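Local structure of dihydrodipicolinate synthase family protein (Sinorhizobium meliloti, 4DNH) at residues S34-A39 and H271-L276; W72-G77 and I282-S287. The protein is of unknown function but adopts a TIM-barrel fold and may be related to the dihydrodipicolinate synthase-like enzymes. All coordinates share one frame; numbering follows the deposited sequence.

Interaction 1 (S34-A39 and H271-L276); sequences SRVAFA and HSDALL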
ATOM      1  N   SER A  34      14.846   0.313  13.255  1.00 59.99           N
ATOM      2  CA  SER A  34      14.238   0.728  14.507  1.00 59.58           C
ATOM      3  C   SER A  34      12.769   1.047  14.279  1.00 59.52           C
ATOM      4  O   SER A  34      12.161   1.776  15.069  1.00 59.82           O
ATOM      5  CB  SER A  34      14.962   1.952  15.074  1.00 58.67           C
ATOM      6  OG  SER A  34      14.931   3.046  14.177  1.00 56.69           O
ATOM      7  N   ARG A  35      12.216   0.519  13.184  1.00 55.23           N
ATOM      8  CA  ARG A  35      10.802   0.672  12.855  1.00 52.37           C
ATOM      9  C   ARG A  35      10.253  -0.648  12.348  1.00 51.25           C
ATOM     10  O   ARG A  35      11.016  -1.471  11.848  1.00 51.08           O
ATOM     11  CB  ARG A  35      10.618   1.719  11.757  1.00 51.84           C
ATOM     12  CG  ARG A  35      11.060   3.130  12.113  1.00 53.62           C
ATOM     13  CD  ARG A  35      10.076   3.813  13.037  1.00 54.27           C
ATOM     14  NE  ARG A  35      10.527   5.158  13.388  1.00 56.18           N
ATOM     15  CZ  ARG A  35      11.310   5.438  14.425  1.00 57.52           C
ATOM     16  NH1 ARG A  35      11.735   4.470  15.229  1.00 57.11           N
ATOM     17  NH2 ARG A  35      11.673   6.690  14.659  1.00 58.40           N
ATOM     18  N   VAL A  36       8.934  -0.832  12.467  1.00 50.98           N
ATOM     19  CA  VAL A  36       8.199  -1.907  11.777  1.00 49.43           C
ATOM     20  C   VAL A  36       7.568  -1.397  10.470  1.00 49.67           C
ATOM     21  O   VAL A  36       6.596  -0.625  10.482  1.00 49.78           O
ATOM     22  CB  VAL A  36       7.105  -2.518  12.676  1.00 50.94           C
ATOM     23  CG1 VAL A  36       6.371  -3.641  11.946  1.00 52.42           C
ATOM     24  CG2 VAL A  36       7.716  -3.040  13.966  1.00 49.95           C
ATOM     25  N   ALA A  37       8.124  -1.846   9.345  1.00 47.80           N
ATOM     26  CA  ALA A  37       7.782  -1.321   8.027  1.00 42.00           C
ATOM     27  C   ALA A  37       7.257  -2.406   7.123  1.00 42.27           C
ATOM     28  O   ALA A  37       7.930  -3.416   6.915  1.00 43.05           O
ATOM     29  CB  ALA A  37       8.997  -0.680   7.391  1.00 39.65           C
ATOM     30  N   PHE A  38       6.059  -2.182   6.577  1.00 42.41           N
ATOM     31  CA  PHE A  38       5.461  -3.039   5.563  1.00 42.52           C
ATOM     32  C   PHE A  38       5.385  -2.276   4.258  1.00 45.14           C
ATOM     33  O   PHE A  38       5.081  -1.077   4.240  1.00 47.73           O
ATOM     34  CB  PHE A  38       4.003  -3.334   5.897  1.00 42.89           C
ATOM     35  CG  PHE A  38       3.799  -4.305   7.018  1.00 42.42           C
ATOM     36  CD1 PHE A  38       3.700  -3.858   8.329  1.00 42.19           C
ATOM     37  CD2 PHE A  38       3.618  -5.650   6.755  1.00 39.98           C
ATOM     38  CE1 PHE A  38       3.476  -4.755   9.363  1.00 42.88           C
ATOM     39  CE2 PHE A  38       3.383  -6.544   7.785  1.00 40.93           C
ATOM     40  CZ  PHE A  38       3.319  -6.099   9.090  1.00 41.48           C
ATOM     41  N   ALA A  39       5.594  -2.982   3.159  1.00 42.44           N
ATOM     42  CA  ALA A  39       5.158  -2.470   1.883  1.00 39.32           C
ATOM     43  C   ALA A  39       3.836  -3.149   1.482  1.00 42.72           C
ATOM     44  O   ALA A  39       3.698  -4.379   1.558  1.00 40.73           O
ATOM     45  CB  ALA A  39       6.235  -2.676   0.842  1.00 35.92           C
ATOM     46  N   HIS A 271       6.996   8.723  17.204  1.00 63.93           N
ATOM     47  CA  HIS A 271       7.164   8.451  15.791  1.00 62.07           C
ATOM     48  C   HIS A 271       6.030   7.591  15.315  1.00 60.63           C
ATOM     49  O   HIS A 271       5.173   7.193  16.114  1.00 60.97           O
ATOM     50  CB  HIS A 271       8.527   7.817  15.509  1.00 61.09           C
ATOM     51  CG  HIS A 271       8.836   6.596  16.347  1.00 63.74           C
ATOM     52  ND1 HIS A 271       8.244   5.400  16.142  1.00 62.83           N
ATOM     53  CD2 HIS A 271       9.749   6.408  17.394  1.00 67.42           C
ATOM     54  CE1 HIS A 271       8.729   4.502  17.025  1.00 65.50           C
ATOM     55  NE2 HIS A 271       9.653   5.121  17.788  1.00 66.74           N
ATOM     56  N   SER A 272       5.975   7.325  14.013  1.00 58.59           N
ATOM     57  CA  SER A 272       5.117   6.241  13.537  1.00 60.59           C
ATOM     58  C   SER A 272       5.878   5.194  12.736  1.00 59.65           C
ATOM     59  O   SER A 272       6.942   5.471  12.172  1.00 58.75           O
ATOM     60  CB  SER A 272       3.852   6.729  12.800  1.00 63.77           C
ATOM     61  OG  SER A 272       4.046   7.929  12.087  1.00 68.60           O
ATOM     62  N   ASP A 273       5.323   3.980  12.733  1.00 58.39           N
ATOM     63  CA  ASP A 273       5.796   2.883  11.903  1.00 54.51           C
ATOM     64  C   ASP A 273       5.228   3.026  10.479  1.00 52.78           C
ATOM     65  O   ASP A 273       4.781   4.109  10.103  1.00 55.99           O
ATOM     66  CB  ASP A 273       5.435   1.551  12.564  1.00 54.57           C
ATOM     67  CG  ASP A 273       6.260   1.283  13.822  1.00 55.97           C
ATOM     68  OD1 ASP A 273       7.499   1.150  13.697  1.00 55.53           O
ATOM     69  OD2 ASP A 273       5.672   1.209  14.929  1.00 56.86           O
ATOM     70  N   ALA A 274       5.255   1.968   9.676  1.00 49.16           N
ATOM     71  CA  ALA A 274       4.957   2.129   8.257  1.00 45.50           C
ATOM     72  C   ALA A 274       4.253   0.953   7.614  1.00 44.08           C
ATOM     73  O   ALA A 274       4.625  -0.194   7.807  1.00 43.41           O
ATOM     74  CB  ALA A 274       6.223   2.456   7.485  1.00 43.99           C
ATOM     75  N   LEU A 275       3.226   1.264   6.843  1.00 45.32           N
ATOM     76  CA  LEU A 275       2.524   0.296   6.022  1.00 44.37           C
ATOM     77  C   LEU A 275       2.071   1.097   4.799  1.00 43.83           C
ATOM     78  O   LEU A 275       0.990   1.712   4.774  1.00 43.14           O
ATOM     79  CB  LEU A 275       1.355  -0.306   6.800  1.00 44.71           C
ATOM     80  CG  LEU A 275       0.742  -1.617   6.309  1.00 46.13           C
ATOM     81  CD1 LEU A 275      -0.260  -2.071   7.359  1.00 48.42           C
ATOM     82  CD2 LEU A 275       0.072  -1.448   4.943  1.00 44.27           C
ATOM     83  N   LEU A 276       2.936   1.089   3.793  1.00 43.27           N
ATOM     84  CA  LEU A 276       2.871   2.043   2.698  1.00 41.71           C
ATOM     85  C   LEU A 276       2.914   1.379   1.333  1.00 41.04           C
ATOM     86  O   LEU A 276       3.743   0.496   1.084  1.00 39.70           O
ATOM     87  CB  LEU A 276       4.060   3.005   2.802  1.00 41.43           C
ATOM     88  CG  LEU A 276       4.031   4.035   3.925  1.00 41.19           C
ATOM     89  CD1 LEU A 276       5.435   4.565   4.179  1.00 41.29           C
ATOM     90  CD2 LEU A 276       3.081   5.168   3.581  1.00 40.71           C
TER
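The guanidinium of Arg35 lies flat on the imidazole of His271, their centres 3.4 Å apart and their planes only 10° from parallel, the two side chains reaching toward each other tip to tip. NH2 lies toward CG and CD2 of the ring, NE toward ND1, and NH1 over the ring centre, with His271 CG under the middle of the guanidinium. The Arg35 chain bends at chi2 (-75°), which places CD near Ser272 O. NH1 also binds the Ser34 carbonyl O at 2.7 Å, and NE binds the carbonyl of Ile264, so bonds on two atoms fix the rotation of the stacked group. Beside the stack, Asp273 OD1 accepts the backbone N of Val36 at 2.7 Å, met from above the carboxylate plane; its other oxygen, OD2, forms a salt bridge with Arg251.

From here the strands run parallel and in register. Ala274 N donates to Val36 O (3.0 Å), Ala274 O receives Phe38 N (2.7 Å), and Leu276 N reaches Phe38 O (3.1 Å). Ala37 and Ala274 share one face of the sheet, their CB atoms 4.2 Å apart, with Leu290 of helix 283-294 and Ile264 of helix 260-265 packed against them. On the other face Phe38 CB meets Leu275 CG at 3.7 Å, the two side chains crossing obliquely, and Ala274 O lies at the edge of the phenyl ring.

Strands 37-40 and 273-276 are the first and last of the eight, and their pairing closes the parallel barrel. A carboxylate takes over from the backbone as acceptor where the ladder begins, and its bridge to Arg251 ties that junction to strand 251-254. Stacking on a cation would probably disfavour protonation of His271.

Interaction 2 (W72-G77 and I282-S287); sequences WDLGLG and IAPVAS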
ATOM      1  N   TRP A  72      10.825  -9.138   1.082  1.00 41.64           N
ATOM      2  CA  TRP A  72      11.432  -9.851   2.209  1.00 42.23           C
ATOM      3  C   TRP A  72      12.928  -9.750   2.226  1.00 42.03           C
ATOM      4  O   TRP A  72      13.494  -9.562   3.298  1.00 42.73           O
ATOM      5  CB  TRP A  72      10.957 -11.281   2.282  1.00 40.21           C
ATOM      6  CG  TRP A  72       9.491 -11.376   2.615  1.00 39.03           C
ATOM      7  CD1 TRP A  72       8.773 -10.590   3.514  1.00 38.39           C
ATOM      8  CD2 TRP A  72       8.508 -12.327   2.071  1.00 38.92           C
ATOM      9  NE1 TRP A  72       7.458 -10.978   3.561  1.00 37.29           N
ATOM     10  CE2 TRP A  72       7.227 -12.010   2.722  1.00 37.64           C
ATOM     11  CE3 TRP A  72       8.555 -13.373   1.142  1.00 39.59           C
ATOM     12  CZ2 TRP A  72       6.064 -12.721   2.444  1.00 37.16           C
ATOM     13  CZ3 TRP A  72       7.373 -14.078   0.866  1.00 39.15           C
ATOM     14  CH2 TRP A  72       6.158 -13.755   1.503  1.00 38.50           C
ATOM     15  N   ASP A  73      13.560  -9.815   1.047  1.00 43.24           N
ATOM     16  CA  ASP A  73      15.038  -9.709   0.899  1.00 45.94           C
ATOM     17  C   ASP A  73      15.576  -8.403   1.437  1.00 47.65           C
ATOM     18  O   ASP A  73      16.669  -8.365   1.998  1.00 50.19           O
ATOM     19  CB  ASP A  73      15.473  -9.794  -0.574  1.00 46.43           C
ATOM     20  CG  ASP A  73      15.414 -11.210  -1.139  1.00 48.23           C
ATOM     21  OD1 ASP A  73      15.237 -12.174  -0.368  1.00 46.87           O
ATOM     22  OD2 ASP A  73      15.538 -11.352  -2.377  1.00 50.16           O
ATOM     23  N   LEU A  74      14.807  -7.332   1.240  1.00 46.56           N
ATOM     24  CA  LEU A  74      15.190  -5.999   1.680  1.00 46.54           C
ATOM     25  C   LEU A  74      14.808  -5.736   3.140  1.00 47.37           C
ATOM     26  O   LEU A  74      15.058  -4.643   3.669  1.00 48.57           O
ATOM     27  CB  LEU A  74      14.579  -4.935   0.766  1.00 44.06           C
ATOM     28  CG  LEU A  74      15.078  -4.900  -0.685  1.00 45.34           C
ATOM     29  CD1 LEU A  74      14.129  -4.078  -1.537  1.00 42.94           C
ATOM     30  CD2 LEU A  74      16.493  -4.359  -0.832  1.00 46.59           C
ATOM     31  N   GLY A  75      14.203  -6.731   3.782  1.00 45.01           N
ATOM     32  CA  GLY A  75      13.831  -6.624   5.186  1.00 45.22           C
ATOM     33  C   GLY A  75      12.458  -6.046   5.440  1.00 45.99           C
ATOM     34  O   GLY A  75      12.029  -5.987   6.591  1.00 48.50           O
ATOM     35  N   LEU A  76      11.768  -5.622   4.376  1.00 43.16           N
ATOM     36  CA  LEU A  76      10.437  -5.013   4.501  1.00 40.32           C
ATOM     37  C   LEU A  76       9.405  -6.093   4.708  1.00 40.17           C
ATOM     38  O   LEU A  76       9.546  -7.195   4.183  1.00 40.99           O
ATOM     39  CB  LEU A  76      10.092  -4.204   3.245  1.00 38.56           C
ATOM     40  CG  LEU A  76      11.089  -3.091   2.903  1.00 39.39           C
ATOM     41  CD1 LEU A  76      10.829  -2.517   1.524  1.00 39.30           C
ATOM     42  CD2 LEU A  76      11.021  -1.990   3.937  1.00 41.63           C
ATOM     43  N   GLY A  77       8.379  -5.805   5.495  1.00 39.63           N
ATOM     44  CA  GLY A  77       7.261  -6.742   5.612  1.00 39.69           C
ATOM     45  C   GLY A  77       6.332  -6.620   4.412  1.00 39.59           C
ATOM     46  O   GLY A  77       6.401  -5.645   3.651  1.00 41.20           O
ATOM     47  N   ILE A 282       9.517   2.136  -3.964  1.00 38.59           N
ATOM     48  CA  ILE A 282      10.887   2.555  -3.627  1.00 40.54           C
ATOM     49  C   ILE A 282      11.571   1.607  -2.627  1.00 41.86           C
ATOM     50  O   ILE A 282      12.492   2.007  -1.884  1.00 42.72           O
ATOM     51  CB  ILE A 282      10.927   4.013  -3.095  1.00 41.30           C
ATOM     52  CG1 ILE A 282      10.226   4.107  -1.736  1.00 41.39           C
ATOM     53  CG2 ILE A 282      10.329   4.984  -4.111  1.00 38.51           C
ATOM     54  CD1 ILE A 282      10.255   5.486  -1.114  1.00 41.66           C
ATOM     55  N   ALA A 283      11.122   0.350  -2.628  1.00 40.47           N
ATOM     56  CA  ALA A 283      11.623  -0.682  -1.716  1.00 39.83           C
ATOM     57  C   ALA A 283      13.109  -0.570  -1.356  1.00 40.99           C
ATOM     58  O   ALA A 283      13.431  -0.485  -0.161  1.00 42.45           O
ATOM     59  CB  ALA A 283      11.280  -2.085  -2.224  1.00 37.27           C
ATOM     60  N   PRO A 284      14.013  -0.552  -2.363  1.00 39.45           N
ATOM     61  CA  PRO A 284      15.462  -0.519  -2.063  1.00 41.89           C
ATOM     62  C   PRO A 284      15.896   0.673  -1.244  1.00 44.49           C
ATOM     63  O   PRO A 284      16.715   0.528  -0.339  1.00 49.82           O
ATOM     64  CB  PRO A 284      16.108  -0.434  -3.443  1.00 43.02           C
ATOM     65  CG  PRO A 284      15.085  -0.985  -4.376  1.00 40.48           C
ATOM     66  CD  PRO A 284      13.763  -0.578  -3.811  1.00 38.16           C
ATOM     67  N   VAL A 285      15.335   1.838  -1.556  1.00 43.99           N
ATOM     68  CA  VAL A 285      15.672   3.092  -0.885  1.00 43.69           C
ATOM     69  C   VAL A 285      15.120   3.089   0.533  1.00 43.84           C
ATOM     70  O   VAL A 285      15.819   3.470   1.481  1.00 44.50           O
ATOM     71  CB  VAL A 285      15.102   4.311  -1.654  1.00 42.45           C
ATOM     72  CG1 VAL A 285      15.380   5.604  -0.904  1.00 41.68           C
ATOM     73  CG2 VAL A 285      15.676   4.378  -3.064  1.00 42.15           C
ATOM     74  N   ALA A 286      13.864   2.667   0.676  1.00 41.55           N
ATOM     75  CA  ALA A 286      13.225   2.626   1.990  1.00 42.48           C
ATOM     76  C   ALA A 286      14.024   1.749   2.947  1.00 45.55           C
ATOM     77  O   ALA A 286      14.277   2.130   4.098  1.00 47.15           O
ATOM     78  CB  ALA A 286      11.796   2.124   1.875  1.00 40.54           C
ATOM     79  N   SER A 287      14.419   0.576   2.448  1.00 44.65           N
ATOM     80  CA  SER A 287      15.252  -0.346   3.174  1.00 45.01           C
ATOM     81  C   SER A 287      16.537   0.356   3.624  1.00 47.79           C
ATOM     82  O   SER A 287      16.843   0.385   4.816  1.00 49.09           O
ATOM     83  CB  SER A 287      15.565  -1.562   2.305  1.00 45.57           C
ATOM     84  OG  SER A 287      16.511  -2.423   2.926  1.00 47.29           O
TER
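Leu74 and Leu76 both point toward the first turn of helix 283-294 and converge on Ala283. Leu74 brings CD1 to within 3.5 Å of Ala283 CB, and Leu76 CD1 approaches the same methyl at 3.8 Å, so the small side chain is met by one branch of each leucine. The Leu74 methyl also touches Pro284 N, 3.6 Å away, with the ring CD a little farther off. Leu76 CD1 in turn lies 3.7 Å from Ala283 O, the carbonyl that accepts Ser287 N one turn on.

One turn beyond Ala283, Ser287 faces the backbone of Leu74. Its OG, anti to the backbone N (chi1 173°), donates to Leu74 O at 2.8 Å; it comes in the carbonyl plane, on a lone pair. The same hydroxyl oxygen is hydrogen-bonded by Arg28 NH2, which makes it a relay between that guanidinium and the carbonyl. Ser287 CB rests against Leu74 CB at 3.8 Å, joining the polar bond to the apolar patch.

Gly75, with positive phi, follows helix 61-73 in a Schellman motif, its N bonding back to Trp72 O. The turn delivers the chain to strand 77-80 of the barrel. Phe25 adds to the apolar surroundings of Leu74, while Leu71 of helix 61-73 touches both Leu76 and Ala283. The contact thus fastens the turn between helix 61-73 and strand 77-80 to the N-terminal turn of helix 283-294, which comes after strand 273-276 and the short helix 278-281.

How the interactions relate
Both contacts are largely buried and bring the start of the barrel to its end. Interaction 1 joins strands 37-40 and 273-276 within the barrel wall, whereas interaction 2 lies in the outer layer, between the turn before strand 77-80 and helix 283-294. They meet through strand 37-40: Ala37 O and Ala39 N probably bond to Gly77 N and O, and Ala37 CB packs on Leu76 CD2. The wall relies on a ladder of backbone bonds, with a guanidinium-histidine stack, its histidine exposed, just before the strands begin; the outer contact relies on aliphatic branches and one hydroxyl-to-carbonyl bond. Helix 283-294 serves both, through Leu290 in interaction 1 and its first turn in interaction 2.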